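Local coordinates for integron gene cassette protein HFX_CASS3 (Uncultured bacterium, PDB 3FYN) that is of unknown function but belongs to the GNAT family, so it probably transfers an acetyl group from acetyl-coenzyme A to an unidentified acceptor, at residues I31-V36 and I73-E78; A120-V125 and S153-E158; I86-G91 and Q127-L132. All blocks are in the same frame, centred on the assembly; numbering follows the deposited sequence.

How the contacts relate
Contact 1 seats the entry to helix 34-47 on one face of the GNAT sheet; contact 3 seats the end of helix 117-131 on the other. Contact 2 packs the turn 153-158 against that same helix. The centres of contacts 2 and 3 are about 12 Å apart, against about 20 Å between contacts 1 and 2 and about 16 Å between contacts 1 and 3. Trp-74 links all three regions, packing on Thr-124 and Val-125 of the helix and on Leu-88 of the adjacent strand. Contacts 2 and 3 also reach the second subunit. The side chains of Leu-122 and Leu-88 each lie about 13 Å from a bound magnesium ion, too far to ligate it.

Contact 1: residues I31-V36 and I73-E78; sequences IGDVPV and IWLIAE
In the N-terminal half of this GNAT fold, the turn between the first strand and the first long helix is seated on the second strand of the sheet, with Asp-33 lying against Leu-75. A leucine methyl sits squarely over the flat face of a carboxylate. Leu-75 CD1 is 3.3 Å from Asp-33 CG and almost directly above it along the normal to the group, with both oxygens only slightly farther off. The approach is tight for two carbons; the polar partners of the acid are reached through its oxygens. Asp-33 OD2 takes the backbone N-H of His-30 and a salt bridge from Arg-27, which ties the turn back to the strand it has just left and satisfies a buried charge; these partners probably also favour the ionised form. With chi1 at -70°, CG lies beside the backbone N, and the carboxylate can fold back to His-30. The turn itself is a short 3-10 segment, marked by a 3.1 Å bond from Val-34 N to Ile-31 O. About one turn further on from the aspartate, Val-36 CG1 approaches Leu-75 CD2 at 4.3 Å, a loose apolar touch in which both branches of the leucine find partners. On the strand, Ile-73 and Leu-75 face this side, where Ile-73 meets helix 54-66, while Trp-74 and Ile-76 point to the reverse face and pack against helix 117-131.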
# COMPACT_ATOMS: atom_id res chain seq x y z
N ILE A 31 4.22 8.68 21.22
CA ILE A 31 4.73 7.46 21.83
C ILE A 31 4.03 7.13 23.16
O ILE A 31 3.79 5.96 23.46
CB ILE A 31 6.26 7.54 22.03
CG1 ILE A 31 6.83 6.16 22.37
CG2 ILE A 31 6.63 8.58 23.08
CD1 ILE A 31 6.76 5.18 21.22
N GLY A 32 3.68 8.16 23.92
CA GLY A 32 3.03 7.95 25.21
C GLY A 32 1.63 7.36 25.08
O GLY A 32 1.05 6.91 26.07
N ASP A 33 1.10 7.38 23.87
CA ASP A 33 -0.25 6.86 23.62
C ASP A 33 -0.27 5.37 23.33
O ASP A 33 -1.35 4.79 23.15
CB ASP A 33 -0.88 7.59 22.43
CG ASP A 33 -1.22 9.03 22.73
OD1 ASP A 33 -1.78 9.31 23.82
OD2 ASP A 33 -0.96 9.89 21.87
N VAL A 34 0.90 4.75 23.26
CA VAL A 34 0.96 3.33 22.88
C VAL A 34 0.09 2.43 23.78
O VAL A 34 -0.64 1.58 23.28
CB VAL A 34 2.41 2.81 22.78
CG1 VAL A 34 2.43 1.28 22.68
CG2 VAL A 34 3.11 3.43 21.57
N PRO A 35 0.15 2.63 25.11
CA PRO A 35 -0.71 1.76 25.92
C PRO A 35 -2.20 1.87 25.56
O PRO A 35 -2.88 0.84 25.51
CB PRO A 35 -0.45 2.24 27.34
CG PRO A 35 0.97 2.72 27.29
CD PRO A 35 1.10 3.38 25.94
N VAL A 36 -2.69 3.08 25.32
CA VAL A 36 -4.09 3.25 24.93
C VAL A 36 -4.36 2.71 23.52
O VAL A 36 -5.40 2.08 23.28
CB VAL A 36 -4.55 4.72 25.08
CG1 VAL A 36 -5.83 4.96 24.30
CG2 VAL A 36 -4.75 5.07 26.55
N ILE A 73 -0.65 8.20 12.95
CA ILE A 73 -1.75 7.71 13.76
C ILE A 73 -2.43 8.88 14.45
O ILE A 73 -1.76 9.80 14.93
CB ILE A 73 -1.25 6.72 14.83
CG1 ILE A 73 -0.41 5.61 14.18
CG2 ILE A 73 -2.42 6.13 15.61
CD1 ILE A 73 0.30 4.71 15.18
N TRP A 74 -3.76 8.86 14.47
CA TRP A 74 -4.54 9.84 15.23
C TRP A 74 -5.42 9.12 16.24
O TRP A 74 -5.88 8.00 15.98
CB TRP A 74 -5.45 10.64 14.30
CG TRP A 74 -4.78 11.63 13.41
CD1 TRP A 74 -4.64 12.97 13.64
CD2 TRP A 74 -4.20 11.38 12.13
NE1 TRP A 74 -4.00 13.57 12.58
CE2 TRP A 74 -3.71 12.61 11.65
CE3 TRP A 74 -4.04 10.23 11.34
CZ2 TRP A 74 -3.08 12.73 10.41
CZ3 TRP A 74 -3.41 10.35 10.11
CH2 TRP A 74 -2.94 11.59 9.66
N LEU A 75 -5.66 9.76 17.38
CA LEU A 75 -6.59 9.27 18.37
C LEU A 75 -7.85 10.10 18.31
O LEU A 75 -7.81 11.29 17.96
CB LEU A 75 -5.99 9.35 19.78
CG LEU A 75 -5.06 8.19 20.12
CD1 LEU A 75 -4.06 8.56 21.20
CD2 LEU A 75 -5.86 6.96 20.52
N ILE A 76 -8.98 9.47 18.62
CA ILE A 76 -10.27 10.13 18.59
C ILE A 76 -10.71 10.31 20.02
O ILE A 76 -10.87 9.34 20.76
CB ILE A 76 -11.28 9.28 17.81
CG1 ILE A 76 -10.78 9.06 16.37
CG2 ILE A 76 -12.66 9.94 17.81
CD1 ILE A 76 -11.60 8.08 15.57
N ALA A 77 -10.88 11.57 20.42
CA ALA A 77 -11.12 11.91 21.81
C ALA A 77 -12.57 12.26 22.10
O ALA A 77 -13.26 12.86 21.29
CB ALA A 77 -10.22 13.07 22.23
N GLU A 78 -13.02 11.87 23.29
CA GLU A 78 -14.33 12.27 23.80
C GLU A 78 -14.16 12.46 25.29
O GLU A 78 -13.83 11.51 26.00
CB GLU A 78 -15.36 11.18 23.50
CG GLU A 78 -16.78 11.54 23.88
CD GLU A 78 -17.75 10.41 23.58
OE1 GLU A 78 -17.52 9.28 24.06
OE2 GLU A 78 -18.75 10.65 22.86

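Contact 2: residues A120-V125 and S153-E158; sequences AALQTV and SRAGFE
Leu-122 of helix 117-131 fills the angle between Ala-155 and Phe-157, and it does so with three different carbons. The close-fitting part is at the alanine: Leu-122 CD1 lies 3.6 Å from Ala-155 CB, and Leu-122 CB is 3.9 Å from the same methyl. A small residue suits the place, because here the two backbones come within 6.5 Å, measured from Leu-122 CA to Ala-155 CA. The other branch, Leu-122 CD2, reaches Phe-157 CE1 at 4.0 Å, approaching the ring obliquely. In the leucine, chi1 at -69° sets CG beside the backbone N, and from there CD1 and CD2 diverge to the two partners. The inner side rests on the sheet, where Val-103 touches both Leu-122 and Phe-157, and Leu-137 and Val-139 also back the ring.

Towards solvent the packing slackens. The exposed Gln-123 passes loosely beside Ala-155, and more than one position was modelled for it. The carbonyl O of Ala-155 is nevertheless well supplied, accepting hydrogen bonds from Lys-126 and from Gln-167 of the second subunit.

What turns the chain from alanine to phenylalanine is Gly-156, whose positive phi of 96° ends the short, weakly bonded helix 151-154 in a Schellman motif; Gly-156 N bonds to Ser-153 O at 3.0 Å. Glycine suits the place because, at these backbone angles, a side chain would jam against the carbonyl O of the residue before. Glu-158 then enters an antiparallel pairing with a strand of the second subunit, extending the sheet across the interface. A short helix ended by a Gly-Phe pair and packed beside a helix such as 117-131 is familiar from the C-terminal part of GNAT folds.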
# COMPACT_ATOMS: atom_id res chain seq x y z
N ALA A 120 -15.29 12.61 11.07
CA ALA A 120 -14.27 13.59 11.43
C ALA A 120 -12.87 13.00 11.29
O ALA A 120 -11.96 13.65 10.78
CB ALA A 120 -14.49 14.11 12.84
N ALA A 121 -12.70 11.76 11.74
CA ALA A 121 -11.42 11.08 11.64
C ALA A 121 -10.96 10.95 10.19
O ALA A 121 -9.79 11.18 9.88
CB ALA A 121 -11.47 9.71 12.32
N LEU A 122 -11.87 10.55 9.31
CA LEU A 122 -11.54 10.40 7.89
C LEU A 122 -11.18 11.73 7.24
O LEU A 122 -10.29 11.79 6.40
CB LEU A 122 -12.67 9.70 7.14
CG LEU A 122 -12.88 8.22 7.47
CD1 LEU A 122 -14.20 7.73 6.91
CD2 LEU A 122 -11.72 7.36 6.97
N GLN A 123 -11.88 12.80 7.62
CA GLN A 123 -11.57 14.12 7.08
C GLN A 123 -10.18 14.57 7.52
O GLN A 123 -9.44 15.18 6.75
CB GLN A 123 -12.62 15.14 7.51
CG GLN A 123 -13.93 14.99 6.76
CD GLN A 123 -13.73 15.06 5.26
OE1 GLN A 123 -13.25 16.07 4.73
NE2 GLN A 123 -14.08 13.99 4.56
N THR A 124 -9.83 14.25 8.76
CA THR A 124 -8.51 14.58 9.28
C THR A 124 -7.41 13.85 8.52
O THR A 124 -6.40 14.44 8.16
CB THR A 124 -8.42 14.25 10.78
OG1 THR A 124 -9.33 15.09 11.49
CG2 THR A 124 -7.02 14.50 11.30
N VAL A 125 -7.61 12.56 8.26
CA VAL A 125 -6.64 11.80 7.50
C VAL A 125 -6.52 12.35 6.07
O VAL A 125 -5.42 12.50 5.54
CB VAL A 125 -6.97 10.29 7.47
CG1 VAL A 125 -6.05 9.55 6.52
CG2 VAL A 125 -6.87 9.71 8.89
N SER A 153 -18.28 5.93 2.29
CA SER A 153 -18.90 6.53 1.12
C SER A 153 -19.05 8.04 1.29
O SER A 153 -18.75 8.81 0.38
CB SER A 153 -20.26 5.89 0.83
OG SER A 153 -20.86 6.48 -0.31
N ARG A 154 -19.52 8.45 2.46
CA ARG A 154 -19.74 9.87 2.72
C ARG A 154 -18.43 10.65 2.85
O ARG A 154 -18.42 11.88 2.75
CB ARG A 154 -20.61 10.06 3.98
CG ARG A 154 -22.09 9.82 3.74
CD ARG A 154 -22.93 10.08 4.98
NE ARG A 154 -23.14 8.87 5.78
CZ ARG A 154 -22.49 8.60 6.91
NH1 ARG A 154 -21.59 9.44 7.38
NH2 ARG A 154 -22.75 7.47 7.56
N ALA A 155 -17.33 9.92 3.05
CA ALA A 155 -16.01 10.53 3.14
C ALA A 155 -15.36 10.62 1.76
O ALA A 155 -14.21 11.06 1.63
CB ALA A 155 -15.13 9.75 4.10
N GLY A 156 -16.09 10.19 0.74
CA GLY A 156 -15.62 10.29 -0.63
C GLY A 156 -14.96 9.04 -1.18
O GLY A 156 -14.42 9.05 -2.28
N PHE A 157 -14.99 7.96 -0.40
CA PHE A 157 -14.47 6.68 -0.87
C PHE A 157 -15.53 5.96 -1.69
O PHE A 157 -16.63 5.70 -1.21
CB PHE A 157 -14.06 5.79 0.30
CG PHE A 157 -12.91 6.33 1.10
CD1 PHE A 157 -13.15 7.10 2.22
CD2 PHE A 157 -11.60 6.05 0.74
CE1 PHE A 157 -12.10 7.60 2.97
CE2 PHE A 157 -10.55 6.54 1.49
CZ PHE A 157 -10.80 7.31 2.61
N GLU A 158 -15.19 5.63 -2.93
CA GLU A 158 -16.09 4.88 -3.79
C GLU A 158 -15.38 3.63 -4.30
O GLU A 158 -14.15 3.56 -4.32
CB GLU A 158 -16.60 5.77 -4.93
CG GLU A 158 -17.51 6.90 -4.44
CD GLU A 158 -17.67 8.04 -5.43
OE1 GLU A 158 -18.18 7.80 -6.55
OE2 GLU A 158 -17.30 9.18 -5.09

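Contact 3: residues I86-G91 and Q127-L132; sequences IVLTLG and QGCCDL
Leu-88 has CG anti to the backbone N, chi1 167°, which sends its fork out from the strand towards Cys-129, while in the cysteine chi1 at -76° sets SG beside the backbone N, a placing that leaves it facing the leucine. The result is a sulfur facing both prongs of the leucine: SG of Cys-129 is 3.7 Å from Leu-88 CD1 and 4.0 Å from Leu-88 CD2. A weakly polar thiol is at home in an apolar layer, and here the long leucine covers most of the separation of 8.7 Å from Leu-88 CA to Cys-129 CA. The cysteine side chain leaves its helix beside the strand, and sulfur and leucine methyls meet between.

In GNAT proteins the helix after the fourth strand runs across one face of the sheet, and its C-terminal turns are the part engaged here, over the long third strand. Alternation along that strand sends Leu-88 and Leu-90 to the helix side, whereas Val-87 and Thr-89 face the other way, where Val-87 packs on Met-94 of the second subunit.

Helix 117-131 is running out at this point, with Leu-132 N bonded to Cys-129 O at 3.0 Å and more weakly to Gly-128 O. Leu-132 still points back to the sheet, and its CD1 comes no nearer than 4.5 Å to CD1 of Leu-90, a slack touch at the exposed border. Val-134 packs on both Leu-90 and Cys-129, and Leu-169 of the second subunit also packs on Cys-129.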
# COMPACT_ATOMS: atom_id res chain seq x y z
N ILE A 86 -7.29 5.99 14.27
CA ILE A 86 -7.20 5.76 12.83
C ILE A 86 -5.74 5.79 12.42
O ILE A 86 -4.95 6.61 12.91
CB ILE A 86 -8.06 6.79 12.04
CG1 ILE A 86 -8.14 6.42 10.56
CG2 ILE A 86 -7.54 8.21 12.24
CD1 ILE A 86 -9.28 7.12 9.84
N VAL A 87 -5.38 4.88 11.52
CA VAL A 87 -4.01 4.74 11.08
C VAL A 87 -3.90 4.98 9.59
O VAL A 87 -4.62 4.37 8.80
CB VAL A 87 -3.48 3.32 11.39
CG1 VAL A 87 -2.05 3.19 10.90
CG2 VAL A 87 -3.57 3.04 12.88
N LEU A 88 -3.01 5.88 9.21
CA LEU A 88 -2.67 6.13 7.81
C LEU A 88 -1.31 5.50 7.51
O LEU A 88 -0.33 5.78 8.20
CB LEU A 88 -2.59 7.64 7.56
CG LEU A 88 -1.96 8.10 6.24
CD1 LEU A 88 -2.87 7.77 5.05
CD2 LEU A 88 -1.67 9.59 6.28
N THR A 89 -1.24 4.66 6.49
CA THR A 89 0.06 4.17 6.04
C THR A 89 0.33 4.66 4.63
O THR A 89 -0.60 4.93 3.86
CB THR A 89 0.19 2.65 6.13
OG1 THR A 89 -0.83 2.03 5.34
CG2 THR A 89 0.04 2.20 7.57
N LEU A 90 1.61 4.80 4.30
CA LEU A 90 2.05 5.44 3.06
C LEU A 90 2.88 4.50 2.22
O LEU A 90 3.67 3.71 2.74
CB LEU A 90 2.87 6.69 3.39
CG LEU A 90 2.11 7.77 4.15
CD1 LEU A 90 3.04 8.88 4.61
CD2 LEU A 90 0.97 8.32 3.30
N GLY A 91 2.72 4.59 0.90
CA GLY A 91 3.48 3.78 -0.03
C GLY A 91 3.55 4.43 -1.39
O GLY A 91 2.69 5.23 -1.75
N GLN A 127 -7.14 15.39 5.03
CA GLN A 127 -6.40 16.65 5.10
C GLN A 127 -4.91 16.40 5.29
O GLN A 127 -4.07 17.05 4.66
CB GLN A 127 -6.93 17.55 6.22
CG GLN A 127 -6.18 18.88 6.32
CD GLN A 127 -6.38 19.74 5.10
OE1 GLN A 127 -5.42 20.16 4.44
NE2 GLN A 127 -7.64 20.00 4.76
N GLY A 128 -4.58 15.45 6.15
CA GLY A 128 -3.19 15.08 6.36
C GLY A 128 -2.52 14.64 5.07
O GLY A 128 -1.39 15.03 4.77
N CYS A 129 -3.23 13.83 4.30
CA CYS A 129 -2.73 13.38 3.00
C CYS A 129 -2.45 14.56 2.07
O CYS A 129 -1.38 14.64 1.47
CB CYS A 129 -3.71 12.42 2.35
SG CYS A 129 -3.70 10.76 3.07
N CYS A 130 -3.41 15.47 1.95
CA CYS A 130 -3.22 16.61 1.06
C CYS A 130 -2.04 17.46 1.51
O CYS A 130 -1.25 17.92 0.68
CB CYS A 130 -4.49 17.46 0.98
SG CYS A 130 -5.90 16.61 0.20
N ASP A 131 -1.90 17.64 2.82
CA ASP A 131 -0.77 18.39 3.36
C ASP A 131 0.57 17.73 3.03
O ASP A 131 1.59 18.41 2.91
CB ASP A 131 -0.92 18.56 4.88
CG ASP A 131 -2.05 19.51 5.26
OD1 ASP A 131 -2.53 20.28 4.40
OD2 ASP A 131 -2.45 19.49 6.44
N LEU A 132 0.55 16.41 2.87
CA LEU A 132 1.76 15.65 2.60
C LEU A 132 2.01 15.43 1.11
O LEU A 132 3.01 14.82 0.72
CB LEU A 132 1.70 14.29 3.30
CG LEU A 132 1.78 14.33 4.83
CD1 LEU A 132 1.45 12.96 5.43
CD2 LEU A 132 3.15 14.80 5.28